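Local coordinates for uncharacterized protein (PDB 4O5P) that is a type VI secretion effector phospholipase with an alpha/beta-hydrolase-type catalytic domain, probably hydrolysing membrane phospholipids in target cells, at residues A[61-66]-A[224-229]; A[583-588]-A[677-682]. All blocks are in the same frame, centred on the assembly; numbering follows the deposited sequence.

Contact 1. Residues A[61-66]-A[224-229]; sequences CCKAIH and PHILAM
Cys61 O accepts a hydrogen bond from His225 N at 2.8 Å, on an in-plane lone pair, and this bond opens a parallel pairing just after the cis peptide bond before Pro224. The Cys62 side chain shares a face with His225, its CB lying 3.8 Å from Leu227 CD1. Lys63 bonds the partner strand through both backbone groups, N donating to His225 O at 3.2 Å and O accepting from Leu227 N, bracketing Ile226. Its CG sits between the backbone N and carbonyl carbon (chi1 64°), and the extended chain runs beside Ile226, with CE 3.7 Å from Ile226 CD1; NZ bonds to Ser108 O. Between Lys63 and Ile65 the register slips by one residue, a beta bulge with the extra residue in strand 225-229; Ile65 N then donates to Ala228 O at 2.9 Å. Ile65 CD1 meets Ile226 CG2 obliquely at 3.8 Å, and its CB faces selenomethionine Met229 CG. These are neighbouring parallel strands of the mixed sheet, as expected of an alpha/beta-hydrolase-type domain. Phe41 of helix 36-43 packs on Cys62 and Leu227, helix 139-162 touches Lys63, Ile65 and Ile226 on the other face, and strand 270-280 flanks the other edge of strand 225-236, its Pro271 and Ser273 backbone-bonded to Met229.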
loop_
_atom_site.group_PDB
_atom_site.type_symbol
_atom_site.label_atom_id
_atom_site.label_comp_id
_atom_site.label_asym_id
_atom_site.label_seq_id
_atom_site.Cartn_x
_atom_site.Cartn_y
_atom_site.Cartn_z
ATOM N N CYS A 61 -11.003 32.224 -22.088
ATOM C CA CYS A 61 -10.780 31.728 -23.447
ATOM C C CYS A 61 -10.512 30.219 -23.518
ATOM O O CYS A 61 -11.175 29.499 -24.267
ATOM C CB CYS A 61 -9.643 32.491 -24.121
ATOM S SG CYS A 61 -8.138 32.615 -23.150
ATOM N N CYS A 62 -9.533 29.743 -22.752
ATOM C CA CYS A 62 -9.220 28.316 -22.718
ATOM C C CYS A 62 -8.891 27.872 -21.297
ATOM O O CYS A 62 -8.667 28.715 -20.424
ATOM C CB CYS A 62 -8.047 28.017 -23.647
ATOM S SG CYS A 62 -6.928 29.420 -23.863
ATOM N N LYS A 63 -8.883 26.556 -21.063
ATOM C CA LYS A 63 -8.441 26.017 -19.774
ATOM C C LYS A 63 -7.967 24.571 -19.884
ATOM O O LYS A 63 -8.527 23.780 -20.640
ATOM C CB LYS A 63 -9.550 26.132 -18.718
ATOM C CG LYS A 63 -10.797 25.309 -19.013
ATOM C CD LYS A 63 -11.893 25.526 -17.969
ATOM C CE LYS A 63 -13.059 24.567 -18.218
ATOM N NZ LYS A 63 -14.302 24.927 -17.486
ATOM N N ALA A 64 -6.922 24.224 -19.137
ATOM C CA ALA A 64 -6.576 22.818 -18.988
ATOM C C ALA A 64 -7.409 22.264 -17.846
ATOM O O ALA A 64 -7.925 23.024 -17.016
ATOM C CB ALA A 64 -5.105 22.648 -18.712
ATOM N N ILE A 65 -7.575 20.949 -17.815
ATOM C CA ILE A 65 -8.243 20.322 -16.683
ATOM C C ILE A 65 -7.167 19.726 -15.789
ATOM O O ILE A 65 -6.381 18.888 -16.238
ATOM C CB ILE A 65 -9.245 19.239 -17.143
ATOM C CG1 ILE A 65 -10.172 19.831 -18.204
ATOM C CG2 ILE A 65 -10.056 18.696 -15.954
ATOM C CD1 ILE A 65 -11.189 18.873 -18.717
ATOM N N HIS A 66 -7.107 20.185 -14.542
ATOM C CA HIS A 66 -6.062 19.736 -13.626
ATOM C C HIS A 66 -6.718 18.860 -12.574
ATOM O O HIS A 66 -7.674 19.283 -11.915
ATOM C CB HIS A 66 -5.348 20.928 -12.970
ATOM C CG HIS A 66 -4.527 21.755 -13.918
ATOM N ND1 HIS A 66 -3.195 21.492 -14.182
ATOM C CD2 HIS A 66 -4.839 22.862 -14.636
ATOM C CE1 HIS A 66 -2.730 22.391 -15.030
ATOM N NE2 HIS A 66 -3.704 23.239 -15.315
ATOM N N PRO A 224 -15.065 28.006 -22.992
ATOM C CA PRO A 224 -13.607 27.869 -23.112
ATOM C C PRO A 224 -13.171 26.696 -23.995
ATOM O O PRO A 224 -13.841 25.658 -23.995
ATOM C CB PRO A 224 -13.159 27.611 -21.657
ATOM C CG PRO A 224 -14.437 27.693 -20.800
ATOM C CD PRO A 224 -15.559 27.425 -21.734
ATOM N N HIS A 225 -12.070 26.858 -24.733
ATOM C CA HIS A 225 -11.472 25.734 -25.452
ATOM C C HIS A 225 -10.783 24.793 -24.454
ATOM O O HIS A 225 -9.822 25.188 -23.801
ATOM C CB HIS A 225 -10.434 26.208 -26.478
ATOM C CG HIS A 225 -11.024 26.803 -27.720
ATOM N ND1 HIS A 225 -12.183 27.551 -27.717
ATOM C CD2 HIS A 225 -10.595 26.785 -29.005
ATOM C CE1 HIS A 225 -12.446 27.961 -28.947
ATOM N NE2 HIS A 225 -11.497 27.511 -29.746
ATOM N N ILE A 226 -11.270 23.554 -24.352
ATOM C CA ILE A 226 -10.668 22.560 -23.466
ATOM C C ILE A 226 -9.389 22.005 -24.070
ATOM O O ILE A 226 -9.415 21.411 -25.146
ATOM C CB ILE A 226 -11.650 21.414 -23.150
ATOM C CG1 ILE A 226 -12.964 21.975 -22.617
ATOM C CG2 ILE A 226 -11.047 20.458 -22.140
ATOM C CD1 ILE A 226 -12.788 22.960 -21.487
ATOM N N LEU A 227 -8.273 22.175 -23.363
ATOM C CA LEU A 227 -6.959 21.952 -23.952
ATOM C C LEU A 227 -6.312 20.610 -23.642
ATOM O O LEU A 227 -5.753 19.966 -24.536
ATOM C CB LEU A 227 -6.005 23.059 -23.521
ATOM C CG LEU A 227 -6.274 24.429 -24.129
ATOM C CD1 LEU A 227 -5.283 25.437 -23.598
ATOM C CD2 LEU A 227 -6.194 24.335 -25.643
ATOM N N ALA A 228 -6.335 20.209 -22.374
ATOM C CA ALA A 228 -5.602 19.013 -21.969
ATOM C C ALA A 228 -6.061 18.513 -20.624
ATOM O O ALA A 228 -6.864 19.158 -19.935
ATOM C CB ALA A 228 -4.085 19.286 -21.919
HETATM N N MSE A 229 -5.516 17.360 -20.257
HETATM C CA MSE A 229 -5.742 16.786 -18.953
HETATM C C MSE A 229 -4.419 16.464 -18.305
HETATM O O MSE A 229 -3.620 15.716 -18.852
HETATM C CB MSE A 229 -6.594 15.537 -19.077
HETATM C CG MSE A 229 -8.009 15.928 -19.386
HETATM SE SE MSE A 229 -9.312 14.575 -19.350
HETATM C CE MSE A 229 -8.726 13.464 -17.812
#

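Contact 2. Residues A[583-588]-A[677-682]; sequences AHDYKG and PFTDYF
Asp585 OD2 is gripped by two donors from Thr679, so the last turn of helix 571-587 holds a loop through one carboxylate oxygen. Thr679 OG1 donates at 2.6 Å, meeting Asp585 OD2 nearly along its C-O axis. Thr679 N donates to Asp585 OD2 at 2.8 Å in a nearly straight bond, arriving on the syn side but 35° out of the carboxylate plane. The hydroxyl is placed by a chi1 of 64°, which sets OG1 between the backbone N and carbonyl carbon of Thr679; OG1 also accepts a weak bond from Tyr681 N of the 3-10 turn. The other oxygen, Asp585 OD1, comes within 3.4 Å of Phe678 CB, and the carboxylate plane stands 78° from the Phe678 ring. Behind the carboxylate, Asp585 CB lies 3.5 Å from Phe682 CD1, so the buried acid has aromatic carbon against its stem. Phe682 CZ reaches Tyr586 CB at 3.8 Å and lies at the edge of the Tyr586 ring, in its plane. Further out, Phe682 N bonds to Thr679 O, closing the short 3-10 turn that brings Phe682 back to the helix. The Tyr586 ring stacks on His627, while its OH bonds to Ser631. Tyr623 of helix 616-637 meets both phenylalanine rings and bonds to Asp585 O; this helix, with helix 469-487 beside Tyr586 and Tyr681, frames the junction between helix 571-587 and the loop before strand 687-689.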
loop_
_atom_site.group_PDB
_atom_site.type_symbol
_atom_site.label_atom_id
_atom_site.label_comp_id
_atom_site.label_asym_id
_atom_site.label_seq_id
_atom_site.Cartn_x
_atom_site.Cartn_y
_atom_site.Cartn_z
ATOM N N ALA A 583 13.763 -10.142 22.358
ATOM C CA ALA A 583 14.729 -10.636 23.345
ATOM C C ALA A 583 15.023 -12.124 23.155
ATOM O O ALA A 583 16.191 -12.531 23.095
ATOM C CB ALA A 583 14.231 -10.355 24.760
ATOM N N HIS A 584 13.960 -12.930 23.072
ATOM C CA HIS A 584 14.114 -14.363 22.815
ATOM C C HIS A 584 14.940 -14.644 21.552
ATOM O O HIS A 584 15.923 -15.413 21.593
ATOM C CB HIS A 584 12.747 -15.036 22.691
ATOM C CG HIS A 584 12.823 -16.517 22.471
ATOM N ND1 HIS A 584 12.555 -17.103 21.253
ATOM C CD2 HIS A 584 13.158 -17.527 23.308
ATOM C CE1 HIS A 584 12.706 -18.412 21.354
ATOM N NE2 HIS A 584 13.079 -18.695 22.587
ATOM N N ASP A 585 14.544 -14.027 20.439
ATOM C CA ASP A 585 15.256 -14.215 19.175
ATOM C C ASP A 585 16.732 -13.839 19.301
ATOM O O ASP A 585 17.614 -14.519 18.768
ATOM C CB ASP A 585 14.628 -13.365 18.057
ATOM C CG ASP A 585 13.263 -13.867 17.622
ATOM O OD1 ASP A 585 12.855 -14.966 18.060
ATOM O OD2 ASP A 585 12.593 -13.157 16.837
ATOM N N TYR A 586 17.009 -12.746 19.995
ATOM C CA TYR A 586 18.371 -12.225 20.014
ATOM C C TYR A 586 19.252 -13.066 20.942
ATOM O O TYR A 586 20.446 -13.212 20.696
ATOM C CB TYR A 586 18.379 -10.750 20.427
ATOM C CG TYR A 586 19.771 -10.166 20.556
ATOM C CD1 TYR A 586 20.492 -9.783 19.432
ATOM C CD2 TYR A 586 20.359 -10.007 21.797
ATOM C CE1 TYR A 586 21.774 -9.250 19.541
ATOM C CE2 TYR A 586 21.634 -9.476 21.922
ATOM C CZ TYR A 586 22.332 -9.100 20.802
ATOM O OH TYR A 586 23.596 -8.580 20.955
ATOM N N LYS A 587 18.662 -13.633 21.990
ATOM C CA LYS A 587 19.435 -14.468 22.924
ATOM C C LYS A 587 19.749 -15.815 22.273
ATOM O O LYS A 587 20.843 -16.356 22.433
ATOM C CB LYS A 587 18.686 -14.671 24.249
ATOM C CG LYS A 587 19.552 -15.327 25.357
ATOM C CD LYS A 587 18.731 -15.751 26.573
ATOM C CE LYS A 587 18.628 -14.647 27.628
ATOM N NZ LYS A 587 17.908 -13.421 27.127
ATOM N N GLY A 588 18.794 -16.334 21.502
ATOM C CA GLY A 588 18.978 -17.597 20.811
ATOM C C GLY A 588 19.031 -18.825 21.708
ATOM O O GLY A 588 19.660 -19.821 21.357
ATOM N N PRO A 677 10.186 -20.093 14.443
ATOM C CA PRO A 677 11.656 -20.150 14.560
ATOM C C PRO A 677 12.219 -18.844 15.101
ATOM O O PRO A 677 12.860 -18.829 16.150
ATOM C CB PRO A 677 12.124 -20.365 13.116
ATOM C CG PRO A 677 10.919 -20.056 12.253
ATOM C CD PRO A 677 9.722 -20.380 13.076
ATOM N N PHE A 678 12.000 -17.759 14.370
ATOM C CA PHE A 678 12.206 -16.429 14.917
ATOM C C PHE A 678 11.359 -15.428 14.144
ATOM O O PHE A 678 10.845 -15.749 13.065
ATOM C CB PHE A 678 13.686 -16.045 14.937
ATOM C CG PHE A 678 14.436 -16.390 13.680
ATOM C CD1 PHE A 678 14.289 -15.637 12.533
ATOM C CD2 PHE A 678 15.341 -17.442 13.672
ATOM C CE1 PHE A 678 14.996 -15.949 11.387
ATOM C CE2 PHE A 678 16.056 -17.751 12.541
ATOM C CZ PHE A 678 15.885 -17.010 11.394
ATOM N N THR A 679 11.200 -14.229 14.698
ATOM C CA THR A 679 10.243 -13.248 14.165
ATOM C C THR A 679 10.816 -12.427 13.015
ATOM O O THR A 679 11.978 -12.593 12.661
ATOM C CB THR A 679 9.816 -12.268 15.253
ATOM O OG1 THR A 679 10.957 -11.506 15.684
ATOM C CG2 THR A 679 9.218 -13.033 16.442
ATOM N N ASP A 680 10.002 -11.539 12.444
ATOM C CA ASP A 680 10.452 -10.691 11.345
ATOM C C ASP A 680 11.553 -9.695 11.749
ATOM O O ASP A 680 12.194 -9.091 10.891
ATOM C CB ASP A 680 9.257 -9.956 10.710
ATOM C CG ASP A 680 8.299 -10.904 10.006
ATOM O OD1 ASP A 680 8.765 -11.991 9.592
ATOM O OD2 ASP A 680 7.094 -10.574 9.876
ATOM N N TYR A 681 11.777 -9.530 13.052
ATOM C CA TYR A 681 12.871 -8.678 13.521
ATOM C C TYR A 681 14.203 -9.165 12.976
ATOM O O TYR A 681 15.153 -8.391 12.826
ATOM C CB TYR A 681 12.938 -8.685 15.054
ATOM C CG TYR A 681 11.899 -7.838 15.771
ATOM C CD1 TYR A 681 11.597 -6.557 15.345
ATOM C CD2 TYR A 681 11.240 -8.327 16.892
ATOM C CE1 TYR A 681 10.659 -5.777 16.020
ATOM C CE2 TYR A 681 10.305 -7.561 17.571
ATOM C CZ TYR A 681 10.022 -6.292 17.131
ATOM O OH TYR A 681 9.086 -5.532 17.808
ATOM N N PHE A 682 14.290 -10.462 12.710
ATOM C CA PHE A 682 15.549 -11.021 12.277
ATOM C C PHE A 682 15.519 -11.528 10.849
ATOM O O PHE A 682 16.271 -12.426 10.490
ATOM C CB PHE A 682 16.040 -12.067 13.275
ATOM C CG PHE A 682 16.627 -11.455 14.508
ATOM C CD1 PHE A 682 15.825 -11.145 15.596
ATOM C CD2 PHE A 682 17.983 -11.115 14.544
ATOM C CE1 PHE A 682 16.368 -10.546 16.724
ATOM C CE2 PHE A 682 18.541 -10.516 15.664
ATOM C CZ PHE A 682 17.732 -10.229 16.770
#

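In the fold
Contact 1 and contact 2 lie on opposite sides of the chain's centre: their own centres are 58 Å apart and their nearest atoms about 40 Å apart, so neither touches the other. They follow one another in series along the chain. Contact 1 joins two neighbouring parallel strands of the mixed sheet that carries the probable alpha/beta-hydrolase active site, whereas contact 2 pins a loop to a helix end within the Tle1-like C-terminal region. Contact 1 leads along strand 225-236 toward a probable nucleophile elbow at Ser237, which could form a catalytic triad with His379 and Asp281.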